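Local coordinates for uncharacterized protein (Deinococcus radiodurans, PDB 3GG7) that is of unknown function but binds manganese and, as a TatD-type metal-dependent hydrolase, probably cleaves ester bonds, at residues A[78-84]-A[116-122]; A[192-196]-A[211-216]; A[127-131]-A[150-156]; A[86-90]-A[102-106]; A[35-39]-A[70-74]. All blocks are in the same frame, centred on the assembly; numbering follows the deposited sequence.

Contact 1 of 5, residues A[78-84]-A[116-122]; sequences LPETRFV and HGGRILS
Arg119, the first residue of strand 119-124, runs its side chain from Val84 back along the turn that leads into strand 83-88. Its CB touches Val84 CG2 at 3.8 Å. CG, set beside the backbone N (chi1 -65°), keeps to the same methyl and also meets Leu78 CD1. A bend at chi2 then brings CD to Thr81 O and Arg82 O. NE follows with a short but weak hydrogen bond to Thr81 O, because the angle at its hydrogen is only 116°. The tip is better aimed: Arg119 NH2 bonds Leu78 O at 3.0 Å along a nearly straight line. That oxygen lies in the guanidinium plane, although the nitrogen stands well above the carbonyl plane. NH1 turns back to His116 O and Gly118 O. Rich in N-H groups, the arginine reaches four backbone carbonyls, three by good bonds and one weakly, and so joins the turn before strand 83-88 to the Schellman motif ending helix 99-115, where glycine accommodates the positive phi of Gly117.

Leu78 also places CG over one face of the His116 imidazole, with CD2 3.4 Å from His116 CD2; His116 NE2 is held by Asp75. Farther on the strands pair directly. Ile120 N bonds Arg82 O, Val84 N bonds Ile120 O at 2.8 Å, and Ser122 N bonds Val84 O. Phe83 and Ile120 lie side by side on one face, meeting Leu242, while Val84 and Leu121 do the same on the other, meeting Cys113. This is the parallel strand pairing of a beta-alpha-beta unit in a TIM-barrel hydrolase.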
# COMPACT_ATOMS: atom_id res chain seq x y z
N LEU A 78 -12.39 11.69 -4.00
CA LEU A 78 -12.69 10.27 -3.96
C LEU A 78 -13.37 9.71 -5.21
O LEU A 78 -13.05 8.62 -5.63
CB LEU A 78 -13.47 9.94 -2.68
CG LEU A 78 -13.54 8.51 -2.15
CD1 LEU A 78 -12.18 7.80 -2.16
CD2 LEU A 78 -14.16 8.60 -0.76
N PRO A 79 -14.27 10.48 -5.86
CA PRO A 79 -14.89 9.95 -7.09
C PRO A 79 -13.93 9.71 -8.26
O PRO A 79 -14.28 9.00 -9.22
CB PRO A 79 -15.90 11.04 -7.45
CG PRO A 79 -16.22 11.69 -6.18
CD PRO A 79 -14.90 11.74 -5.44
N GLU A 80 -12.73 10.28 -8.19
CA GLU A 80 -11.77 10.17 -9.28
C GLU A 80 -10.85 8.95 -9.26
O GLU A 80 -10.00 8.80 -10.14
CB GLU A 80 -10.91 11.43 -9.31
CG GLU A 80 -11.74 12.67 -9.56
CD GLU A 80 -10.93 13.93 -9.60
OE1 GLU A 80 -9.75 13.89 -10.06
OE2 GLU A 80 -11.46 14.98 -9.16
N THR A 81 -10.98 8.08 -8.27
CA THR A 81 -10.08 6.95 -8.18
C THR A 81 -10.71 5.76 -7.51
O THR A 81 -11.54 5.92 -6.61
CB THR A 81 -8.73 7.31 -7.47
OG1 THR A 81 -7.86 6.17 -7.49
CG2 THR A 81 -8.96 7.77 -6.04
N ARG A 82 -10.26 4.57 -7.90
CA ARG A 82 -10.66 3.34 -7.24
C ARG A 82 -9.70 2.95 -6.12
O ARG A 82 -9.95 1.98 -5.40
CB ARG A 82 -10.86 2.21 -8.25
CG ARG A 82 -9.66 1.61 -8.87
CD ARG A 82 -10.01 0.66 -10.09
NE ARG A 82 -10.71 1.32 -11.21
CZ ARG A 82 -11.87 0.93 -11.77
NH1 ARG A 82 -12.52 -0.16 -11.34
NH2 ARG A 82 -12.40 1.62 -12.76
N PHE A 83 -8.60 3.70 -5.94
CA PHE A 83 -7.54 3.33 -5.02
C PHE A 83 -7.35 4.41 -3.96
O PHE A 83 -7.25 5.60 -4.29
CB PHE A 83 -6.20 3.14 -5.72
CG PHE A 83 -6.26 2.21 -6.92
CD1 PHE A 83 -6.28 0.82 -6.74
CD2 PHE A 83 -6.24 2.71 -8.20
CE1 PHE A 83 -6.32 -0.01 -7.85
CE2 PHE A 83 -6.28 1.89 -9.30
CZ PHE A 83 -6.30 0.50 -9.10
N VAL A 84 -7.30 3.97 -2.71
CA VAL A 84 -7.09 4.85 -1.54
C VAL A 84 -5.80 4.41 -0.85
O VAL A 84 -5.64 3.24 -0.52
CB VAL A 84 -8.30 4.81 -0.58
CG1 VAL A 84 -7.96 5.40 0.81
CG2 VAL A 84 -9.45 5.59 -1.27
N HIS A 116 -18.96 5.91 -0.91
CA HIS A 116 -18.71 5.98 -2.34
C HIS A 116 -18.63 4.59 -2.98
O HIS A 116 -18.17 4.45 -4.11
CB HIS A 116 -17.42 6.78 -2.61
CG HIS A 116 -17.57 8.25 -2.39
ND1 HIS A 116 -17.80 9.13 -3.43
CD2 HIS A 116 -17.49 9.01 -1.27
CE1 HIS A 116 -17.87 10.36 -2.95
NE2 HIS A 116 -17.68 10.32 -1.65
N GLY A 117 -19.08 3.57 -2.25
CA GLY A 117 -19.24 2.22 -2.79
C GLY A 117 -18.04 1.30 -2.63
O GLY A 117 -17.97 0.23 -3.25
N GLY A 118 -17.10 1.69 -1.78
CA GLY A 118 -15.94 0.85 -1.47
C GLY A 118 -14.76 1.19 -2.35
O GLY A 118 -14.92 1.60 -3.50
N ARG A 119 -13.56 1.02 -1.80
CA ARG A 119 -12.31 1.25 -2.53
C ARG A 119 -11.29 0.17 -2.20
O ARG A 119 -11.42 -0.55 -1.19
CB ARG A 119 -11.72 2.63 -2.15
CG ARG A 119 -12.56 3.84 -2.56
CD ARG A 119 -12.58 3.97 -4.07
NE ARG A 119 -13.24 5.16 -4.57
CZ ARG A 119 -14.54 5.27 -4.81
NH1 ARG A 119 -15.38 4.28 -4.48
NH2 ARG A 119 -15.04 6.39 -5.31
N ILE A 120 -10.26 0.07 -3.03
CA ILE A 120 -9.09 -0.75 -2.78
C ILE A 120 -8.16 0.12 -1.93
O ILE A 120 -7.79 1.22 -2.35
CB ILE A 120 -8.42 -1.17 -4.09
CG1 ILE A 120 -9.33 -2.14 -4.87
CG2 ILE A 120 -7.06 -1.79 -3.81
CD1 ILE A 120 -8.92 -2.30 -6.34
N LEU A 121 -7.81 -0.35 -0.74
CA LEU A 121 -7.09 0.45 0.26
C LEU A 121 -5.68 -0.10 0.43
O LEU A 121 -5.50 -1.32 0.62
CB LEU A 121 -7.80 0.36 1.61
CG LEU A 121 -9.32 0.38 1.57
CD1 LEU A 121 -9.85 0.03 2.95
CD2 LEU A 121 -9.83 1.71 1.11
N SER A 122 -4.67 0.78 0.41
CA SER A 122 -3.29 0.41 0.74
C SER A 122 -2.97 1.04 2.09
O SER A 122 -2.86 2.28 2.23
CB SER A 122 -2.33 0.86 -0.35
OG SER A 122 -1.04 0.40 -0.06

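Contact 2 of 5, residues A[192-196]-A[211-216]. With MN (manganese (II) ion), chain B.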
# COMPACT_ATOMS: atom_id res chain seq x y z
N LEU A 192 0.62 -9.48 -2.98
CA LEU A 192 1.08 -8.52 -3.99
C LEU A 192 2.49 -8.14 -3.60
O LEU A 192 2.91 -8.31 -2.46
CB LEU A 192 0.17 -7.27 -3.98
CG LEU A 192 -1.32 -7.55 -4.17
CD1 LEU A 192 -2.12 -6.30 -3.94
CD2 LEU A 192 -1.61 -8.18 -5.55
N THR A 193 3.22 -7.56 -4.55
CA THR A 193 4.59 -7.11 -4.34
C THR A 193 4.62 -5.58 -4.29
O THR A 193 3.84 -4.94 -4.97
CB THR A 193 5.51 -7.64 -5.46
OG1 THR A 193 4.91 -7.42 -6.74
CG2 THR A 193 5.78 -9.15 -5.31
N GLU A 194 5.55 -5.01 -3.53
CA GLU A 194 5.73 -3.54 -3.42
C GLU A 194 7.19 -3.21 -3.16
O GLU A 194 7.97 -4.12 -2.84
CB GLU A 194 4.89 -2.97 -2.26
CG GLU A 194 5.36 -3.42 -0.85
CD GLU A 194 4.71 -2.60 0.29
OE1 GLU A 194 3.47 -2.49 0.32
OE2 GLU A 194 5.47 -2.05 1.12
N THR A 195 7.57 -1.94 -3.27
CA THR A 195 8.84 -1.45 -2.74
C THR A 195 8.71 -0.45 -1.58
O THR A 195 9.58 -0.38 -0.73
CB THR A 195 9.73 -0.77 -3.78
OG1 THR A 195 9.09 0.44 -4.26
CG2 THR A 195 10.07 -1.71 -4.93
N ASP A 196 7.67 0.38 -1.59
CA ASP A 196 7.61 1.52 -0.70
C ASP A 196 8.79 2.50 -0.90
O ASP A 196 9.20 3.19 0.05
CB ASP A 196 7.51 1.12 0.78
CG ASP A 196 6.90 2.22 1.65
OD1 ASP A 196 6.13 3.05 1.12
OD2 ASP A 196 7.19 2.23 2.87
N ASP A 211 13.13 -2.35 -8.27
CA ASP A 211 13.75 -3.20 -7.25
C ASP A 211 12.77 -4.28 -6.79
O ASP A 211 13.13 -5.18 -6.01
CB ASP A 211 14.18 -2.39 -6.02
CG ASP A 211 15.37 -1.50 -6.26
OD1 ASP A 211 16.27 -1.85 -7.06
OD2 ASP A 211 15.44 -0.42 -5.63
N VAL A 212 11.52 -4.17 -7.22
CA VAL A 212 10.50 -5.19 -6.95
C VAL A 212 10.88 -6.54 -7.58
O VAL A 212 10.40 -7.57 -7.11
CB VAL A 212 9.05 -4.72 -7.35
CG1 VAL A 212 8.78 -4.87 -8.83
CG2 VAL A 212 7.98 -5.44 -6.53
N LYS A 213 11.74 -6.54 -8.61
CA LYS A 213 12.32 -7.80 -9.12
C LYS A 213 12.92 -8.63 -7.98
O LYS A 213 12.78 -9.86 -7.97
CB LYS A 213 13.38 -7.51 -10.19
CG LYS A 213 13.75 -8.76 -11.00
CD LYS A 213 14.56 -8.42 -12.24
CE LYS A 213 15.00 -9.70 -12.95
NZ LYS A 213 15.57 -9.44 -14.32
N SER A 214 13.57 -7.98 -7.01
CA SER A 214 14.13 -8.70 -5.87
C SER A 214 13.09 -9.30 -4.93
O SER A 214 13.33 -10.33 -4.30
CB SER A 214 15.14 -7.86 -5.09
OG SER A 214 14.55 -6.78 -4.42
N VAL A 215 11.92 -8.68 -4.84
CA VAL A 215 10.84 -9.25 -4.05
C VAL A 215 10.33 -10.51 -4.75
O VAL A 215 10.04 -11.50 -4.08
CB VAL A 215 9.66 -8.25 -3.85
CG1 VAL A 215 8.61 -8.86 -2.93
CG2 VAL A 215 10.17 -6.93 -3.28
N VAL A 216 10.21 -10.47 -6.07
CA VAL A 216 9.73 -11.63 -6.83
C VAL A 216 10.71 -12.80 -6.67
O VAL A 216 10.30 -13.96 -6.43
CB VAL A 216 9.55 -11.28 -8.32
CG1 VAL A 216 9.46 -12.55 -9.18
CG2 VAL A 216 8.31 -10.40 -8.50
MN MN B . 4.35 4.12 1.94
O HOH W 1 5.15 3.65 3.76
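Thr193, near the end of strand 191-193, meets the first turn of helix 212-223 through Val212 and Val215. Its CB is pressed to 3.5 Å from Val212 CG2, tighter than usual for two carbons; that methyl, anti to its own backbone N, points at the threonine. Thr193 OG1 sits between the backbone N and the carbonyl carbon (chi1 47°), where it bonds Ile4 O at the start of strand 4-8, and CG2, opposite the carbonyl carbon, slides past Val215 CG1 at 3.7 Å. A threonine suits this place because one branch can bond a backbone oxygen while the other joins the valines.

Val215 puts its second methyl, CG2, 3.6 Å from Glu194 O. Thr195 repeats the division of labour: OG1 hydrogen-bonds Asp5, and CG2 rests 3.7 Å from Val212 N. The Glu194 side chain points away from the helix, its carboxylate hydrogen-bonded to Ser168 and His148. Beyond it, Asp196 OD1 binds manganese at 2.2 Å, and its OD2 accepts from the water on the metal.

The helix therefore packs outside the last strand of the barrel, where that strand closes against strand 4-8; Val234 of helix 227-243 flanks Thr193, and Leu3 lies against Val212 and Val216.

Contact 3 of 5, residues A[127-131]-A[150-156]. With SO4 (sulfate ion), chain D.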
# COMPACT_ATOMS: atom_id res chain seq x y z
N ARG A 127 3.03 -0.90 14.14
CA ARG A 127 2.82 -0.80 15.59
C ARG A 127 1.38 -0.51 16.02
O ARG A 127 1.14 -0.09 17.15
CB ARG A 127 3.83 0.19 16.21
CG ARG A 127 5.28 -0.21 16.00
CD ARG A 127 6.18 0.96 16.26
NE ARG A 127 7.59 0.57 16.35
CZ ARG A 127 8.59 1.44 16.39
NH1 ARG A 127 8.36 2.74 16.32
NH2 ARG A 127 9.85 0.99 16.48
N ALA A 128 0.43 -0.76 15.13
CA ALA A 128 -0.98 -0.49 15.34
C ALA A 128 -1.85 -1.50 14.61
O ALA A 128 -2.97 -1.22 14.23
CB ALA A 128 -1.30 0.93 14.87
N GLU A 129 -1.33 -2.72 14.46
CA GLU A 129 -1.98 -3.72 13.65
C GLU A 129 -3.35 -4.09 14.22
O GLU A 129 -4.35 -4.13 13.48
CB GLU A 129 -1.05 -4.94 13.48
CG GLU A 129 0.27 -4.64 12.75
CD GLU A 129 1.41 -4.15 13.64
OE1 GLU A 129 1.17 -4.05 14.87
OE2 GLU A 129 2.52 -3.85 13.11
N SER A 130 -3.41 -4.36 15.54
CA SER A 130 -4.69 -4.71 16.15
C SER A 130 -5.72 -3.59 16.03
O SER A 130 -6.90 -3.84 15.80
CB SER A 130 -4.48 -5.09 17.62
OG SER A 130 -3.94 -6.41 17.70
N GLU A 131 -5.26 -2.33 16.13
CA GLU A 131 -6.18 -1.20 16.04
C GLU A 131 -6.67 -1.01 14.61
O GLU A 131 -7.83 -0.72 14.39
CB GLU A 131 -5.52 0.09 16.56
CG GLU A 131 -5.21 0.09 18.08
CD GLU A 131 -4.14 -0.89 18.51
OE1 GLU A 131 -3.08 -1.00 17.83
OE2 GLU A 131 -4.34 -1.57 19.56
N TYR A 150 3.30 -5.37 6.15
CA TYR A 150 2.84 -5.88 7.44
C TYR A 150 4.02 -6.37 8.29
O TYR A 150 4.87 -7.13 7.83
CB TYR A 150 1.81 -6.99 7.22
CG TYR A 150 1.29 -7.53 8.52
CD1 TYR A 150 0.25 -6.91 9.18
CD2 TYR A 150 1.93 -8.63 9.14
CE1 TYR A 150 -0.19 -7.39 10.44
CE2 TYR A 150 1.50 -9.10 10.36
CZ TYR A 150 0.45 -8.48 11.00
OH TYR A 150 0.03 -8.94 12.23
N SER A 151 4.09 -5.90 9.54
CA SER A 151 5.21 -6.22 10.44
C SER A 151 4.73 -6.56 11.85
O SER A 151 5.51 -6.47 12.81
CB SER A 151 6.24 -5.09 10.46
OG SER A 151 5.77 -3.94 11.13
N GLY A 152 3.47 -6.94 11.98
CA GLY A 152 2.89 -7.32 13.25
C GLY A 152 3.11 -8.79 13.53
O GLY A 152 3.94 -9.45 12.89
N SER A 153 2.38 -9.31 14.51
CA SER A 153 2.55 -10.69 14.96
C SER A 153 1.87 -11.65 14.02
O SER A 153 1.01 -11.27 13.23
CB SER A 153 1.92 -10.86 16.33
OG SER A 153 0.52 -10.70 16.26
N VAL A 154 2.22 -12.92 14.12
CA VAL A 154 1.52 -13.96 13.35
C VAL A 154 0.08 -14.14 13.83
O VAL A 154 -0.79 -14.41 13.01
CB VAL A 154 2.24 -15.32 13.42
CG1 VAL A 154 1.46 -16.36 12.59
CG2 VAL A 154 3.64 -15.18 12.93
N THR A 155 -0.15 -13.99 15.13
CA THR A 155 -1.50 -13.98 15.67
C THR A 155 -2.36 -12.93 14.98
O THR A 155 -3.49 -13.20 14.57
CB THR A 155 -1.53 -13.67 17.18
OG1 THR A 155 -0.77 -14.66 17.87
CG2 THR A 155 -2.97 -13.69 17.70
N GLU A 156 -1.85 -11.71 14.88
CA GLU A 156 -2.60 -10.65 14.22
C GLU A 156 -2.76 -10.88 12.71
O GLU A 156 -3.79 -10.49 12.13
CB GLU A 156 -1.92 -9.29 14.49
CG GLU A 156 -2.14 -8.78 15.90
CD GLU A 156 -1.10 -7.77 16.34
OE1 GLU A 156 0.11 -8.06 16.24
OE2 GLU A 156 -1.51 -6.69 16.81
S SO4 D . 3.57 -14.07 17.31
O1 SO4 D . 4.38 -15.16 17.85
O2 SO4 D . 4.30 -13.48 16.18
O3 SO4 D . 2.24 -14.53 16.91
O4 SO4 D . 3.44 -13.02 18.32
O HOH W 2 2.38 -3.66 10.48
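Glu129, in the first turn of helix 129-138, folds its side chain against the backbone of Gly152. The chain bends at chi2 (86°), which lays the carboxylate beside the glycine, with CD 3.5 Å from Gly152 CA. Glycine suits the spot, since a side chain there would run into Glu129 CG. That CG also touches Tyr150 CE1 at 3.6 Å, the carboxylate plane being turned 71° from the ring. OE2 accepts from Arg127 N, which stands above the carboxylate plane, and from a water at 2.6 Å that in turn accepts from Ser151 N. A buried carboxylate oxygen is thereby gripped twice, once directly and once as part of a bridge to the other segment.

Glu156 is the second large contributor, and its two oxygens divide the work. OE2 accepts a hydrogen bond from the Ser130 hydroxyl, OG to OE2 being 2.6 Å, and this bond joins the two helices directly. OE1 receives both Ser153 N and Ser153 OG, from opposite faces of its plane. The oxygens Glu129 OE1 and Glu156 OE2 come within 4.2 Å, a like-charge approach that the donors bound to Glu129 OE2 and to Glu156 probably ease.

Tyr150 steadies the same loop by bonding Ser153 O through OH, on a lone pair in the carbonyl plane. At the exposed helix start a sulfate, probably from the crystallisation liquor, takes Val154 N and Thr155 N. Ser153 OG accepts from Glu156 N at 2.9 Å, so Ser153 and Glu156 form the capping box typical of a helix N-terminus, here in a loop following barrel strand 143-148.

Contact 4 of 5, residues A[86-90]-A[102-106]. With MN (manganese (II) ion), chain B.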
# COMPACT_ATOMS: atom_id res chain seq x y z
N GLU A 86 -1.66 6.39 0.69
CA GLU A 86 -1.46 5.60 1.90
C GLU A 86 -2.34 6.14 3.02
O GLU A 86 -2.39 7.35 3.27
CB GLU A 86 0.02 5.70 2.30
CG GLU A 86 0.38 4.87 3.52
CD GLU A 86 1.85 4.57 3.62
OE1 GLU A 86 2.64 5.06 2.76
OE2 GLU A 86 2.22 3.82 4.55
N VAL A 87 -3.02 5.22 3.73
CA VAL A 87 -3.91 5.57 4.85
C VAL A 87 -3.63 4.60 5.98
O VAL A 87 -3.04 3.55 5.74
CB VAL A 87 -5.39 5.53 4.48
CG1 VAL A 87 -5.74 6.59 3.41
CG2 VAL A 87 -5.80 4.13 3.99
N GLY A 88 -4.02 4.93 7.21
CA GLY A 88 -3.93 3.94 8.30
C GLY A 88 -3.55 4.54 9.63
O GLY A 88 -3.91 5.67 9.92
N LEU A 89 -2.85 3.76 10.44
CA LEU A 89 -2.54 4.13 11.81
C LEU A 89 -1.09 3.75 12.07
O LEU A 89 -0.60 2.76 11.50
CB LEU A 89 -3.45 3.39 12.82
CG LEU A 89 -4.95 3.62 12.73
CD1 LEU A 89 -5.74 2.67 13.67
CD2 LEU A 89 -5.29 5.06 13.04
N ASP A 90 -0.41 4.50 12.94
CA ASP A 90 0.96 4.21 13.31
C ASP A 90 1.08 4.35 14.83
O ASP A 90 0.76 5.40 15.39
CB ASP A 90 1.95 5.13 12.58
CG ASP A 90 3.39 4.73 12.81
OD1 ASP A 90 3.83 4.71 13.97
OD2 ASP A 90 4.11 4.41 11.83
N GLN A 102 -5.14 10.69 14.37
CA GLN A 102 -4.96 9.58 13.43
C GLN A 102 -6.23 8.74 13.33
O GLN A 102 -6.70 8.38 12.26
CB GLN A 102 -3.85 8.65 13.88
CG GLN A 102 -2.45 9.16 13.73
CD GLN A 102 -1.47 8.04 13.99
OE1 GLN A 102 -1.64 6.95 13.43
NE2 GLN A 102 -0.51 8.25 14.88
N PHE A 103 -6.79 8.40 14.48
CA PHE A 103 -7.97 7.55 14.51
C PHE A 103 -9.16 8.25 13.84
O PHE A 103 -9.86 7.67 13.01
CB PHE A 103 -8.27 7.17 15.97
CG PHE A 103 -9.48 6.32 16.15
CD1 PHE A 103 -9.36 4.95 16.35
CD2 PHE A 103 -10.74 6.89 16.18
CE1 PHE A 103 -10.48 4.16 16.55
CE2 PHE A 103 -11.88 6.10 16.36
CZ PHE A 103 -11.75 4.74 16.55
N ALA A 104 -9.37 9.52 14.17
CA ALA A 104 -10.43 10.30 13.57
C ALA A 104 -10.35 10.33 12.05
O ALA A 104 -11.35 10.11 11.36
CB ALA A 104 -10.41 11.71 14.12
N VAL A 105 -9.15 10.61 11.53
CA VAL A 105 -8.97 10.67 10.10
C VAL A 105 -9.20 9.32 9.42
O VAL A 105 -9.86 9.22 8.38
CB VAL A 105 -7.55 11.22 9.74
CG1 VAL A 105 -7.21 10.98 8.28
CG2 VAL A 105 -7.47 12.70 10.06
N PHE A 106 -8.60 8.26 9.96
CA PHE A 106 -8.75 6.95 9.36
C PHE A 106 -10.22 6.49 9.38
O PHE A 106 -10.73 5.93 8.40
CB PHE A 106 -7.86 5.93 10.09
CG PHE A 106 -7.77 4.59 9.42
CD1 PHE A 106 -7.64 4.45 8.04
CD2 PHE A 106 -7.78 3.44 10.19
CE1 PHE A 106 -7.54 3.18 7.47
CE2 PHE A 106 -7.70 2.19 9.63
CZ PHE A 106 -7.57 2.03 8.29
MN MN B . 4.35 4.12 1.94
O HOH W 1 5.15 3.65 3.76
O HOH W 3 -4.85 8.32 10.06
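Within a beta-alpha-beta unit of the TIM barrel, Phe106 of helix 99-115 packs over Gly88 at the end of strand 83-88. Gly88 CA lies over one face of the ring in a CH-pi contact, 3.8 Å from its centroid and somewhat offset to the rim. The glycine suits this place twice: it lets the ring come down on the main chain, and its backbone angles would jam a CB against the preceding carbonyl. With CG opposite the backbone N (chi1 -171°), the ring also reaches the residues flanking the glycine. Val87 CG2 approaches Phe106 CE1, and Leu89 CG approaches Phe106 CD2 at 3.8 Å, each side chain crossing the phenylalanine at about a right angle. Leu89 CD2 continues onto the helix backbone at Gln102 O. Val132 and Cys135 of helix 129-138 touch Leu89 as well.

The same strand carries a metal ligand. Glu86, at a corner of the strand and after a cis peptide bond, extends its side chain and binds manganese through OE1 at 2.1 Å, with His7, His9 and Asp196 completing the protein ligands. Asp90 holds Ser92 and His124 with its carboxylate, His124 being predicted to bind a second metal.

Gln102 fixes the backbone of Asp90 by both ends of its amide, a task that suits a group carrying donor and acceptor side by side. Its OE1 accepts from Asp90 N at 2.8 Å on a lone pair in the carbonyl plane, and its NE2 gives a longer bond, 3.2 Å, to Asp90 O.

Contact 5 of 5, residues A[35-39]-A[70-74]; sequences TTPAA and DLPWF
Thr36 and Asp70 cross at a slant, hydroxyl to carboxylate, and Pro37 fits beside them against the first turn of helix 72-77. The Thr36 OG1 group lies opposite its own backbone N (chi1 160°), which sets it to donate a hydrogen bond to Asp70 OD2 at 2.6 Å. The oxygen is met on its anti side, 25° out of the carboxylate plane. OG1 also accepts from Ala38 N, forming an ST turn, and so serves both the inside of its own loop and the neighbouring segment. A threonine suits this double role, since its hydroxyl can give and take at once. The methyl of Ala38, small enough to lie over one face of the carboxylate, comes 3.5 Å from Asp70 OD2, and Arg67 supplies a salt bridge to the same oxygen.

Pro37 turns CB and CG to the helix turn. CB lies near the plane of the Phe74 ring, at its edge, and 4.0 Å from Phe74 CB. CG rests 3.4 Å from Asp70 O, an oxygen already bonded to Trp73 N. The same Pro37 CB touches Trp73 CB at 4.1 Å; the indole itself leads away and meets Tyr77. Proline is apt here because it is compact and apolar, and has no backbone N-H that would need an acceptor.

The contact thus pairs one short hydroxyl-to-carboxylate bond with apolar packing. Because Asp70 OD2 takes both the Thr36 hydroxyl and the Arg67 salt bridge, its charge is probably well compensated next to the apolar Pro37 and Ala38.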
# COMPACT_ATOMS: atom_id res chain seq x y z
N THR A 35 0.30 11.16 0.26
CA THR A 35 0.41 11.31 1.69
C THR A 35 -0.57 12.32 2.27
O THR A 35 -0.79 12.34 3.49
CB THR A 35 1.84 11.70 2.09
OG1 THR A 35 2.16 12.94 1.50
CG2 THR A 35 2.86 10.61 1.63
N THR A 36 -1.15 13.15 1.41
CA THR A 36 -2.24 14.06 1.80
C THR A 36 -3.16 14.15 0.58
O THR A 36 -2.67 14.13 -0.56
CB THR A 36 -1.75 15.49 2.18
OG1 THR A 36 -2.86 16.39 2.08
CG2 THR A 36 -0.64 16.00 1.28
N PRO A 37 -4.48 14.27 0.81
CA PRO A 37 -5.36 14.37 -0.35
C PRO A 37 -5.12 15.64 -1.15
O PRO A 37 -5.51 15.69 -2.34
CB PRO A 37 -6.77 14.32 0.27
CG PRO A 37 -6.58 14.74 1.66
CD PRO A 37 -5.23 14.26 2.09
N ALA A 38 -4.53 16.66 -0.54
CA ALA A 38 -4.18 17.88 -1.26
C ALA A 38 -3.19 17.64 -2.39
O ALA A 38 -3.09 18.45 -3.31
CB ALA A 38 -3.64 18.93 -0.29
N ALA A 39 -2.44 16.54 -2.30
CA ALA A 39 -1.44 16.18 -3.32
C ALA A 39 -2.05 15.55 -4.57
O ALA A 39 -1.35 15.31 -5.54
CB ALA A 39 -0.39 15.24 -2.71
N ASP A 70 -6.15 19.71 5.34
CA ASP A 70 -6.33 19.15 4.00
C ASP A 70 -7.47 18.11 3.94
O ASP A 70 -7.86 17.69 2.84
CB ASP A 70 -5.06 18.44 3.54
CG ASP A 70 -3.87 19.36 3.31
OD1 ASP A 70 -4.00 20.62 3.31
OD2 ASP A 70 -2.75 18.79 3.13
N LEU A 71 -8.00 17.70 5.09
CA LEU A 71 -9.00 16.61 5.11
C LEU A 71 -10.16 16.74 4.12
O LEU A 71 -10.50 15.77 3.45
CB LEU A 71 -9.52 16.34 6.52
CG LEU A 71 -10.39 15.09 6.65
CD1 LEU A 71 -9.63 13.81 6.23
CD2 LEU A 71 -10.84 14.98 8.09
N PRO A 72 -10.76 17.93 3.98
CA PRO A 72 -11.89 18.02 3.04
C PRO A 72 -11.61 17.67 1.57
O PRO A 72 -12.53 17.34 0.82
CB PRO A 72 -12.33 19.48 3.16
CG PRO A 72 -11.77 19.96 4.41
CD PRO A 72 -10.54 19.20 4.69
N TRP A 73 -10.34 17.74 1.14
CA TRP A 73 -9.97 17.35 -0.21
C TRP A 73 -10.11 15.84 -0.43
O TRP A 73 -10.21 15.39 -1.55
CB TRP A 73 -8.57 17.87 -0.52
CG TRP A 73 -8.61 19.34 -0.92
CD1 TRP A 73 -8.75 19.81 -2.19
CD2 TRP A 73 -8.56 20.49 -0.07
NE1 TRP A 73 -8.76 21.18 -2.19
CE2 TRP A 73 -8.66 21.62 -0.90
CE3 TRP A 73 -8.46 20.68 1.31
CZ2 TRP A 73 -8.65 22.92 -0.40
CZ3 TRP A 73 -8.45 21.99 1.80
CH2 TRP A 73 -8.54 23.09 0.94
N PHE A 74 -10.13 15.07 0.65
CA PHE A 74 -10.30 13.62 0.51
C PHE A 74 -11.66 13.32 -0.12
O PHE A 74 -11.72 12.68 -1.16
CB PHE A 74 -10.11 12.85 1.83
CG PHE A 74 -10.11 11.37 1.63
CD1 PHE A 74 -8.98 10.71 1.22
CD2 PHE A 74 -11.28 10.65 1.80
CE1 PHE A 74 -9.01 9.33 0.99
CE2 PHE A 74 -11.31 9.30 1.57
CZ PHE A 74 -10.19 8.65 1.17

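Overall arrangement
Contacts 2 and 4 are the buried ones, each packing a helix on a barrel strand end; although their centres lie about 24 Å apart on opposite sides of the chain's centre, both reach the same manganese ion and its water. Contact 1 shares strand 83-88 with contact 4, yet adds backbone strand pairing and an arginine to its side-chain packing. Contacts 3 and 5 are, like contact 1, partly buried. Contact 5 touches contact 1 through Phe74 and Val84, and contact 3 meets contact 4 through Ala128 and Leu89. Contact 2 is almost wholly apolar across its interface, contact 4 mixes packing with an amide grip, and contacts 3 and 5 lean on carboxylates at loops.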